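Local coordinates for peptide methionine sulfoxide reductase MsrA (Corynebacterium diphtheriae, PDB 4D7L), which probably repairs oxidised proteins by reducing the S epimer of methionine sulfoxide to methionine, with thiol-disulfide exchange restoring the enzyme, at residues H51-Q60 with W81-S90; S90-P101 with L199-A210. One frame throughout, in Å; residues are numbered along the deposited sequence.

Contact 1 of 2, residues H51-Q60 with W81-S90; sequences HAVLGTLRGQ and WETPGVVYTS. With PGE (triethylene glycol), chain G.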
loop_
_atom_site.group_PDB
_atom_site.type_symbol
_atom_site.label_atom_id
_atom_site.label_comp_id
_atom_site.label_asym_id
_atom_site.label_seq_id
_atom_site.Cartn_x
_atom_site.Cartn_y
_atom_site.Cartn_z
ATOM N N HIS A 51 7.837 -14.232 6.232
ATOM C CA HIS A 51 7.646 -12.963 6.933
ATOM C C HIS A 51 8.507 -12.926 8.208
ATOM O O HIS A 51 8.469 -13.856 9.015
ATOM C CB HIS A 51 6.168 -12.806 7.290
ATOM C CG HIS A 51 5.746 -11.408 7.627
ATOM N ND1 HIS A 51 5.928 -10.858 8.880
ATOM C CD2 HIS A 51 5.067 -10.487 6.904
ATOM C CE1 HIS A 51 5.416 -9.638 8.899
ATOM N NE2 HIS A 51 4.898 -9.384 7.707
ATOM N N ALA A 52 9.266 -11.847 8.384
ATOM C CA ALA A 52 10.227 -11.742 9.482
ATOM C C ALA A 52 9.566 -11.766 10.858
ATOM O O ALA A 52 10.204 -12.106 11.861
ATOM C CB ALA A 52 11.075 -10.474 9.319
ATOM N N VAL A 53 8.293 -11.388 10.925
ATOM C CA VAL A 53 7.592 -11.408 12.222
ATOM C C VAL A 53 6.588 -12.563 12.300
ATOM O O VAL A 53 6.498 -13.289 13.291
ATOM C CB VAL A 53 6.851 -10.064 12.450
ATOM C CG1 VAL A 53 6.181 -10.054 13.830
ATOM C CG2 VAL A 53 7.856 -8.899 12.345
ATOM N N LEU A 54 5.816 -12.711 11.232
ATOM C CA LEU A 54 4.703 -13.659 11.222
ATOM C C LEU A 54 5.131 -15.076 10.810
ATOM O O LEU A 54 4.442 -16.054 11.104
ATOM C CB LEU A 54 3.603 -13.140 10.287
ATOM C CG LEU A 54 2.974 -11.786 10.616
ATOM C CD1 LEU A 54 1.898 -11.387 9.585
ATOM C CD2 LEU A 54 2.379 -11.800 12.017
ATOM N N GLY A 55 6.265 -15.178 10.124
ATOM C CA GLY A 55 6.827 -16.472 9.761
ATOM C C GLY A 55 6.108 -17.148 8.598
ATOM O O GLY A 55 6.328 -18.331 8.325
ATOM N N THR A 56 5.278 -16.389 7.888
ATOM C CA THR A 56 4.409 -16.975 6.862
ATOM C C THR A 56 4.804 -16.601 5.433
ATOM O O THR A 56 5.632 -15.703 5.219
ATOM C CB THR A 56 2.944 -16.545 7.099
ATOM O OG1 THR A 56 2.896 -15.121 7.249
ATOM C CG2 THR A 56 2.407 -17.196 8.381
ATOM N N LEU A 57 4.210 -17.290 4.455
ATOM C CA LEU A 57 4.230 -16.825 3.056
ATOM C C LEU A 57 2.805 -16.685 2.565
ATOM O O LEU A 57 1.915 -17.134 3.249
ATOM C CB LEU A 57 4.989 -17.792 2.156
ATOM C CG LEU A 57 6.499 -17.838 2.332
ATOM C CD1 LEU A 57 7.075 -19.069 1.630
ATOM C CD2 LEU A 57 7.122 -16.538 1.812
ATOM N N ARG A 58 2.562 -16.099 1.393
ATOM C CA ARG A 58 1.170 -15.915 0.960
ATOM C C ARG A 58 0.568 -17.262 0.562
ATOM O O ARG A 58 1.283 -18.251 0.417
ATOM C CB ARG A 58 1.068 -14.923 -0.210
ATOM C CG ARG A 58 1.411 -15.510 -1.595
ATOM C CD ARG A 58 1.191 -14.494 -2.710
ATOM N NE ARG A 58 1.847 -13.210 -2.430
ATOM C CZ ARG A 58 3.068 -12.889 -2.843
ATOM N NH1 ARG A 58 3.763 -13.748 -3.585
ATOM N NH2 ARG A 58 3.585 -11.706 -2.537
ATOM N N GLY A 59 -0.752 -17.318 0.447
ATOM C CA GLY A 59 -1.405 -18.498 -0.097
ATOM C C GLY A 59 -1.971 -19.521 0.865
ATOM O O GLY A 59 -2.177 -20.670 0.486
ATOM N N GLN A 60 -2.316 -19.095 2.076
ATOM C CA GLN A 60 -2.897 -20.011 3.050
ATOM C C GLN A 60 -4.352 -20.150 2.691
ATOM O O GLN A 60 -5.018 -19.148 2.433
ATOM C CB GLN A 60 -2.782 -19.510 4.491
ATOM C CG GLN A 60 -3.685 -20.266 5.484
ATOM C CD GLN A 60 -3.867 -19.558 6.835
ATOM O OE1 GLN A 60 -2.892 -19.110 7.450
ATOM N NE2 GLN A 60 -5.110 -19.443 7.291
ATOM N N TRP A 81 0.880 -5.834 9.790
ATOM C CA TRP A 81 1.284 -7.158 10.298
ATOM C C TRP A 81 1.025 -7.244 11.797
ATOM O O TRP A 81 0.917 -8.337 12.347
ATOM C CB TRP A 81 2.758 -7.547 9.971
ATOM C CG TRP A 81 3.865 -6.952 10.814
ATOM C CD1 TRP A 81 4.082 -7.116 12.166
ATOM C CD2 TRP A 81 4.987 -6.217 10.317
ATOM N NE1 TRP A 81 5.242 -6.448 12.545
ATOM C CE2 TRP A 81 5.817 -5.901 11.421
ATOM C CE3 TRP A 81 5.362 -5.776 9.032
ATOM C CZ2 TRP A 81 6.995 -5.147 11.286
ATOM C CZ3 TRP A 81 6.529 -5.019 8.894
ATOM C CH2 TRP A 81 7.342 -4.724 10.016
ATOM N N GLU A 82 0.908 -6.097 12.456
ATOM C CA GLU A 82 0.580 -6.091 13.887
ATOM C C GLU A 82 -0.920 -6.137 14.162
ATOM O O GLU A 82 -1.342 -6.166 15.312
ATOM C CB GLU A 82 1.202 -4.860 14.556
ATOM C CG GLU A 82 2.742 -5.006 14.628
ATOM C CD GLU A 82 3.449 -3.854 15.327
ATOM O OE1 GLU A 82 2.809 -2.803 15.569
ATOM O OE2 GLU A 82 4.666 -4.008 15.601
ATOM N N THR A 83 -1.726 -6.185 13.114
ATOM C CA THR A 83 -3.176 -6.241 13.297
ATOM C C THR A 83 -3.688 -7.654 13.515
ATOM O O THR A 83 -3.402 -8.527 12.710
ATOM C CB THR A 83 -3.887 -5.657 12.075
ATOM O OG1 THR A 83 -3.475 -4.301 11.911
ATOM C CG2 THR A 83 -5.402 -5.715 12.263
ATOM N N PRO A 84 -4.452 -7.890 14.599
ATOM C CA PRO A 84 -4.998 -9.240 14.791
ATOM C C PRO A 84 -5.835 -9.688 13.584
ATOM O O PRO A 84 -6.661 -8.926 13.071
ATOM C CB PRO A 84 -5.860 -9.098 16.050
ATOM C CG PRO A 84 -5.262 -7.902 16.783
ATOM C CD PRO A 84 -4.847 -6.970 15.676
ATOM N N GLY A 85 -5.575 -10.908 13.127
ATOM C CA GLY A 85 -6.266 -11.514 12.002
ATOM C C GLY A 85 -5.493 -11.449 10.691
ATOM O O GLY A 85 -5.828 -12.147 9.740
ATOM N N VAL A 86 -4.491 -10.574 10.621
ATOM C CA VAL A 86 -3.636 -10.478 9.427
ATOM C C VAL A 86 -2.596 -11.578 9.525
ATOM O O VAL A 86 -1.963 -11.734 10.564
ATOM C CB VAL A 86 -2.980 -9.095 9.310
ATOM C CG1 VAL A 86 -1.904 -9.075 8.200
ATOM C CG2 VAL A 86 -4.052 -8.037 9.042
ATOM N N VAL A 87 -2.471 -12.406 8.499
ATOM C CA VAL A 87 -1.622 -13.592 8.646
ATOM C C VAL A 87 -0.344 -13.525 7.806
ATOM O O VAL A 87 0.580 -14.289 8.050
ATOM C CB VAL A 87 -2.391 -14.889 8.296
ATOM C CG1 VAL A 87 -3.476 -15.149 9.334
ATOM C CG2 VAL A 87 -2.981 -14.811 6.916
ATOM N N TYR A 88 -0.300 -12.605 6.845
ATOM C CA TYR A 88 0.892 -12.362 6.023
ATOM C C TYR A 88 0.806 -10.952 5.453
ATOM O O TYR A 88 -0.292 -10.471 5.143
ATOM C CB TYR A 88 1.002 -13.385 4.882
ATOM C CG TYR A 88 2.141 -13.133 3.900
ATOM C CD1 TYR A 88 3.444 -13.515 4.206
ATOM C CD2 TYR A 88 1.910 -12.508 2.667
ATOM C CE1 TYR A 88 4.499 -13.289 3.304
ATOM C CE2 TYR A 88 2.951 -12.270 1.759
ATOM C CZ TYR A 88 4.240 -12.678 2.080
ATOM O OH TYR A 88 5.288 -12.453 1.201
ATOM N N THR A 89 1.951 -10.289 5.319
ATOM C CA THR A 89 2.019 -9.036 4.565
ATOM C C THR A 89 3.264 -9.002 3.670
ATOM O O THR A 89 4.226 -9.741 3.901
ATOM C CB THR A 89 2.075 -7.780 5.477
ATOM O OG1 THR A 89 3.299 -7.791 6.224
ATOM C CG2 THR A 89 0.870 -7.713 6.425
ATOM N N SER A 90 3.238 -8.156 2.650
ATOM C CA SER A 90 4.461 -7.805 1.914
ATOM C C SER A 90 4.307 -6.377 1.415
ATOM O O SER A 90 3.216 -5.808 1.503
ATOM C CB SER A 90 4.725 -8.772 0.742
ATOM O OG SER A 90 3.811 -8.552 -0.329
HETATM C C1 PGE G . -0.661 -17.226 6.226
HETATM O O1 PGE G . -0.702 -18.493 6.850
HETATM C C2 PGE G . -0.253 -17.518 4.812
HETATM O O2 PGE G . -0.973 -16.819 3.811
#
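Thr89 OG1 has two hydrogen-bond partners: His51 NE2 donates to it across the contact at 2.7 Å, a somewhat bent bond (143°) lying in the imidazole plane, and Glu77 of helix 73-81 bonds to the same oxygen. The other ring nitrogen, His51 ND1, accepts the backbone N-H groups of Val53 and Leu54, both tilted out of the ring plane, with Leu54 N at 3.0 Å. Bonds at both nitrogens thus fix the ring's rotation and are consistent with a proton on NE2. With CG anti to the backbone N (chi1 -162°), the imidazole turns its CE1 edge to one face of the Trp81 indole, an offset edge-to-face stack with planes 80° apart and the His51 and Trp81 five-membered ring centroids separated by 5.2 Å. Val53 lies over that same face, its CB making a CH-pi contact. Leu54 CG lies against the rim of one imidazole face, and CD1 reaches the strand backbone, 3.5 Å from Val87 O. Here strand 86-94 carries a classic beta bulge, Val87 and Tyr88 both facing Val120 of strand 114-121. Thr56 OG1 donates to Val87 O at 2.6 Å, on a lone pair in the carbonyl plane. The loop backbone then crosses the ring of Tyr88, the second bulge residue, with Arg58 N centred over one face and Arg58 CB 3.8 Å from Tyr88 CE2. The Arg58 guanidinium, nearly perpendicular to that ring, forms a salt bridge with Glu118, which also bonds Ser90 OG. A triethylene glycol, probably from the crystallisation liquor, accepts from Gln60 N and packs with its C1 3.4 Å from Val87 CG2.

Contact 2 of 2, residues S90-P101 with L199-A210; sequences SVGFAGGITPNP and LASTPAGEYYMA. With PGE (triethylene glycol), chain L.
Strands 86-94 and 208-209 run antiparallel, with Phe93 and Tyr208 as a hydrogen-bonded pair: each N-H meets the other's carbonyl, Phe93 N lying 2.8 Å from Tyr208 O. Next to them the non-hydrogen-bonded pair Gly92 and Met209 brings its CA atoms to 4.1 Å, a close approach that the bare CA of Gly92 allows. The pairing carries on to a nearly straight bond (170°) from Ala210 N to Val91 O, 2.9 Å long. At the other end the chains part into loops, rejoined by Ala204 N, which donates to Gly96 O at 3.0 Å, and by a water that accepts from Gly95 N and donates to Thr202 OG1 and Glu206 O.

The loop 98-101 passes over one face of the Tyr208 ring and along its side. Asn100 N sits over the centre of that face, while Asn100 OD1 comes within 3.2 Å of Tyr208 CD1, its amide plane steeply turned (68°) to the ring. Pro101 CD packs 3.8 Å from Tyr208 CD2, and Pro99 meets the phenol oxygen. Asn100 ND2 is tied to Gly40 O. On the same side of the sheet as Tyr208, Phe93 directs CZ to Ala210 CB at 3.7 Å. Ala94 CB faces the Tyr207 ring edge and also touches Leu199 CD1. A second water bridges Pro101 O and Met209 O.

Strand 208-209 thus closes one edge of the mixed sheet: strand 114-121 flanks 86-94 on its other side, Val91 and Ala210 rest on Tyr73 of helix 73-81, and Phe93 packs against Tyr103 and Thr106 of helix 103-107.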
loop_
_atom_site.group_PDB
_atom_site.type_symbol
_atom_site.label_atom_id
_atom_site.label_comp_id
_atom_site.label_asym_id
_atom_site.label_seq_id
_atom_site.Cartn_x
_atom_site.Cartn_y
_atom_site.Cartn_z
ATOM N N SER A 90 3.238 -8.156 2.650
ATOM C CA SER A 90 4.461 -7.805 1.914
ATOM C C SER A 90 4.307 -6.377 1.415
ATOM O O SER A 90 3.216 -5.808 1.503
ATOM C CB SER A 90 4.725 -8.772 0.742
ATOM O OG SER A 90 3.811 -8.552 -0.329
ATOM N N VAL A 91 5.397 -5.800 0.925
ATOM C CA VAL A 91 5.341 -4.484 0.315
ATOM C C VAL A 91 5.796 -4.523 -1.125
ATOM O O VAL A 91 6.585 -5.390 -1.562
ATOM C CB VAL A 91 6.196 -3.441 1.078
ATOM C CG1 VAL A 91 5.587 -3.196 2.463
ATOM C CG2 VAL A 91 7.661 -3.889 1.186
ATOM N N GLY A 92 5.274 -3.584 -1.892
ATOM C CA GLY A 92 5.582 -3.591 -3.300
ATOM C C GLY A 92 4.788 -2.509 -3.991
ATOM O O GLY A 92 4.447 -1.481 -3.397
ATOM N N PHE A 93 4.459 -2.783 -5.249
ATOM C CA PHE A 93 4.005 -1.751 -6.179
ATOM C C PHE A 93 2.805 -2.214 -6.988
ATOM O O PHE A 93 2.790 -3.334 -7.515
ATOM C CB PHE A 93 5.148 -1.386 -7.137
ATOM C CG PHE A 93 6.485 -1.251 -6.444
ATOM C CD1 PHE A 93 6.704 -0.215 -5.544
ATOM C CD2 PHE A 93 7.508 -2.157 -6.689
ATOM C CE1 PHE A 93 7.933 -0.086 -4.880
ATOM C CE2 PHE A 93 8.739 -2.036 -6.037
ATOM C CZ PHE A 93 8.947 -0.991 -5.134
ATOM N N ALA A 94 1.801 -1.355 -7.083
ATOM C CA ALA A 94 0.639 -1.649 -7.910
ATOM C C ALA A 94 -0.083 -0.354 -8.258
ATOM O O ALA A 94 0.124 0.676 -7.603
ATOM C CB ALA A 94 -0.315 -2.631 -7.200
ATOM N N GLY A 95 -0.914 -0.410 -9.300
ATOM C CA GLY A 95 -1.748 0.727 -9.650
ATOM C C GLY A 95 -1.240 1.480 -10.847
ATOM O O GLY A 95 -1.961 2.338 -11.386
ATOM N N GLY A 96 0.010 1.188 -11.222
ATOM C CA GLY A 96 0.679 1.803 -12.361
ATOM C C GLY A 96 0.762 0.839 -13.537
ATOM O O GLY A 96 -0.065 -0.053 -13.664
ATOM N N ILE A 97 1.777 0.990 -14.376
ATOM C CA ILE A 97 1.844 0.223 -15.616
ATOM C C ILE A 97 3.160 -0.573 -15.768
ATOM O O ILE A 97 3.161 -1.656 -16.351
ATOM C CB ILE A 97 1.665 1.148 -16.844
ATOM C CG1 ILE A 97 1.705 0.362 -18.161
ATOM C CG2 ILE A 97 2.719 2.226 -16.867
ATOM C CD1 ILE A 97 0.513 -0.595 -18.361
ATOM N N THR A 98 4.272 -0.049 -15.257
ATOM C CA THR A 98 5.581 -0.707 -15.467
ATOM C C THR A 98 5.603 -2.119 -14.874
ATOM O O THR A 98 5.312 -2.275 -13.690
ATOM C CB THR A 98 6.717 0.087 -14.816
ATOM O OG1 THR A 98 6.773 1.410 -15.377
ATOM C CG2 THR A 98 8.049 -0.633 -15.033
ATOM N N PRO A 99 5.935 -3.143 -15.679
ATOM C CA PRO A 99 6.005 -4.494 -15.091
ATOM C C PRO A 99 7.296 -4.718 -14.276
ATOM O O PRO A 99 8.375 -4.294 -14.708
ATOM C CB PRO A 99 5.967 -5.420 -16.315
ATOM C CG PRO A 99 6.554 -4.604 -17.405
ATOM C CD PRO A 99 6.112 -3.175 -17.145
ATOM N N ASN A 100 7.165 -5.381 -13.128
ATOM C CA ASN A 100 8.293 -5.678 -12.252
ATOM C C ASN A 100 9.299 -4.548 -12.069
ATOM O O ASN A 100 10.484 -4.721 -12.375
ATOM C CB ASN A 100 9.023 -6.909 -12.781
ATOM C CG ASN A 100 8.113 -8.101 -12.862
ATOM O OD1 ASN A 100 7.639 -8.594 -11.832
ATOM N ND2 ASN A 100 7.851 -8.579 -14.089
ATOM N N PRO A 101 8.834 -3.395 -11.567
ATOM C CA PRO A 101 9.751 -2.273 -11.342
ATOM C C PRO A 101 10.669 -2.522 -10.141
ATOM O O PRO A 101 10.261 -3.196 -9.205
ATOM C CB PRO A 101 8.803 -1.109 -11.048
ATOM C CG PRO A 101 7.624 -1.772 -10.333
ATOM C CD PRO A 101 7.461 -3.099 -11.098
ATOM N N LEU A 199 -7.509 -5.016 -8.310
ATOM C CA LEU A 199 -6.115 -5.070 -8.751
ATOM C C LEU A 199 -6.029 -5.434 -10.229
ATOM O O LEU A 199 -5.268 -4.839 -10.977
ATOM C CB LEU A 199 -5.331 -6.097 -7.929
ATOM C CG LEU A 199 -3.863 -6.301 -8.326
ATOM C CD1 LEU A 199 -3.095 -5.014 -8.006
ATOM C CD2 LEU A 199 -3.280 -7.483 -7.565
ATOM N N ALA A 200 -6.848 -6.389 -10.644
ATOM C CA ALA A 200 -6.823 -6.861 -12.032
ATOM C C ALA A 200 -7.237 -5.781 -13.020
ATOM O O ALA A 200 -6.985 -5.908 -14.225
ATOM C CB ALA A 200 -7.723 -8.088 -12.194
ATOM N N SER A 201 -7.901 -4.737 -12.527
ATOM C CA SER A 201 -8.361 -3.640 -13.387
ATOM C C SER A 201 -7.405 -2.450 -13.418
ATOM O O SER A 201 -7.664 -1.467 -14.121
ATOM C CB SER A 201 -9.753 -3.189 -12.956
ATOM O OG SER A 201 -10.687 -4.236 -13.212
ATOM N N THR A 202 -6.322 -2.508 -12.649
ATOM C CA THR A 202 -5.268 -1.485 -12.771
ATOM C C THR A 202 -4.536 -1.682 -14.093
ATOM O O THR A 202 -4.648 -2.746 -14.701
ATOM C CB THR A 202 -4.252 -1.547 -11.630
ATOM O OG1 THR A 202 -3.574 -2.817 -11.680
ATOM C CG2 THR A 202 -4.950 -1.357 -10.276
ATOM N N PRO A 203 -3.799 -0.660 -14.564
ATOM C CA PRO A 203 -3.192 -0.829 -15.899
ATOM C C PRO A 203 -2.274 -2.059 -16.020
ATOM O O PRO A 203 -2.409 -2.805 -16.991
ATOM C CB PRO A 203 -2.399 0.475 -16.095
ATOM C CG PRO A 203 -3.208 1.500 -15.286
ATOM C CD PRO A 203 -3.654 0.714 -14.048
ATOM N N ALA A 204 -1.386 -2.294 -15.057
ATOM C CA ALA A 204 -0.542 -3.475 -15.142
ATOM C C ALA A 204 -1.334 -4.707 -14.774
ATOM O O ALA A 204 -0.999 -5.797 -15.207
ATOM C CB ALA A 204 0.676 -3.346 -14.237
ATOM N N GLY A 205 -2.378 -4.538 -13.971
ATOM C CA GLY A 205 -3.232 -5.657 -13.598
ATOM C C GLY A 205 -2.662 -6.598 -12.540
ATOM O O GLY A 205 -3.263 -7.635 -12.249
ATOM N N GLU A 206 -1.543 -6.224 -11.926
ATOM C CA GLU A 206 -0.806 -7.124 -11.012
ATOM C C GLU A 206 -0.153 -6.325 -9.930
ATOM O O GLU A 206 0.064 -5.119 -10.079
ATOM C CB GLU A 206 0.320 -7.908 -11.729
ATOM C CG GLU A 206 -0.091 -8.757 -12.886
ATOM C CD GLU A 206 1.105 -9.440 -13.526
ATOM O OE1 GLU A 206 2.080 -9.739 -12.806
ATOM O OE2 GLU A 206 1.081 -9.653 -14.754
ATOM N N TYR A 207 0.214 -7.025 -8.862
ATOM C CA TYR A 207 1.027 -6.464 -7.790
ATOM C C TYR A 207 2.440 -7.016 -7.902
ATOM O O TYR A 207 2.619 -8.206 -8.170
ATOM C CB TYR A 207 0.406 -6.824 -6.433
ATOM C CG TYR A 207 1.287 -6.669 -5.216
ATOM C CD1 TYR A 207 1.487 -5.412 -4.645
ATOM C CD2 TYR A 207 1.851 -7.793 -4.579
ATOM C CE1 TYR A 207 2.262 -5.253 -3.495
ATOM C CE2 TYR A 207 2.642 -7.640 -3.415
ATOM C CZ TYR A 207 2.823 -6.376 -2.884
ATOM O OH TYR A 207 3.574 -6.215 -1.741
ATOM N N TYR A 208 3.435 -6.157 -7.686
ATOM C CA TYR A 208 4.839 -6.547 -7.815
ATOM C C TYR A 208 5.554 -6.347 -6.496
ATOM O O TYR A 208 5.554 -5.240 -5.966
ATOM C CB TYR A 208 5.537 -5.706 -8.908
ATOM C CG TYR A 208 4.859 -5.810 -10.248
ATOM C CD1 TYR A 208 4.996 -6.970 -11.026
ATOM C CD2 TYR A 208 4.080 -4.760 -10.742
ATOM C CE1 TYR A 208 4.384 -7.084 -12.276
ATOM C CE2 TYR A 208 3.454 -4.874 -11.992
ATOM C CZ TYR A 208 3.613 -6.027 -12.746
ATOM O OH TYR A 208 3.007 -6.121 -13.988
ATOM N N MET A 209 6.160 -7.402 -5.967
ATOM C CA MET A 209 6.868 -7.270 -4.698
ATOM C C MET A 209 8.112 -6.429 -4.834
ATOM O O MET A 209 8.843 -6.569 -5.809
ATOM C CB MET A 209 7.267 -8.637 -4.137
ATOM C CG MET A 209 6.136 -9.536 -3.731
ATOM S SD MET A 209 6.811 -11.021 -2.922
ATOM C CE MET A 209 7.258 -10.410 -1.311
ATOM N N ALA A 210 8.376 -5.596 -3.823
ATOM C CA ALA A 210 9.630 -4.864 -3.727
ATOM C C ALA A 210 10.776 -5.810 -3.344
ATOM O O ALA A 210 10.528 -6.930 -2.899
ATOM C CB ALA A 210 9.497 -3.728 -2.700
HETATM C C1 PGE L . -13.998 -3.536 -14.027
HETATM O O1 PGE L . -13.324 -3.671 -12.787
HETATM C C2 PGE L . -13.003 -3.187 -15.116
HETATM O O2 PGE L . -12.517 -1.876 -14.890
HETATM O O HOH W 1 -0.973 -2.681 -10.929
HETATM O O HOH W 2 8.750 -5.305 -8.451
#

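Overall arrangement
Contact 1 closes before contact 2 opens along the chain; their centres lie 20 Å apart, and Ser90, in the middle of strand 86-94, belongs to both. The first half of that strand receives the loop 51-60, which precedes strand 64-69, whereas the second half pairs with edge strand 208-209 from far later in the sequence. The two contacts meet where Arg58 NH2 lies 3.3 Å from Met209 SD and Tyr88 OH packs against Met209 CE. One strand of the mixed sheet thereby gathers early and late parts of the chain beside helix 73-81, which follows the predicted active-site Cys72, here joined to Cys226 by a disulfide.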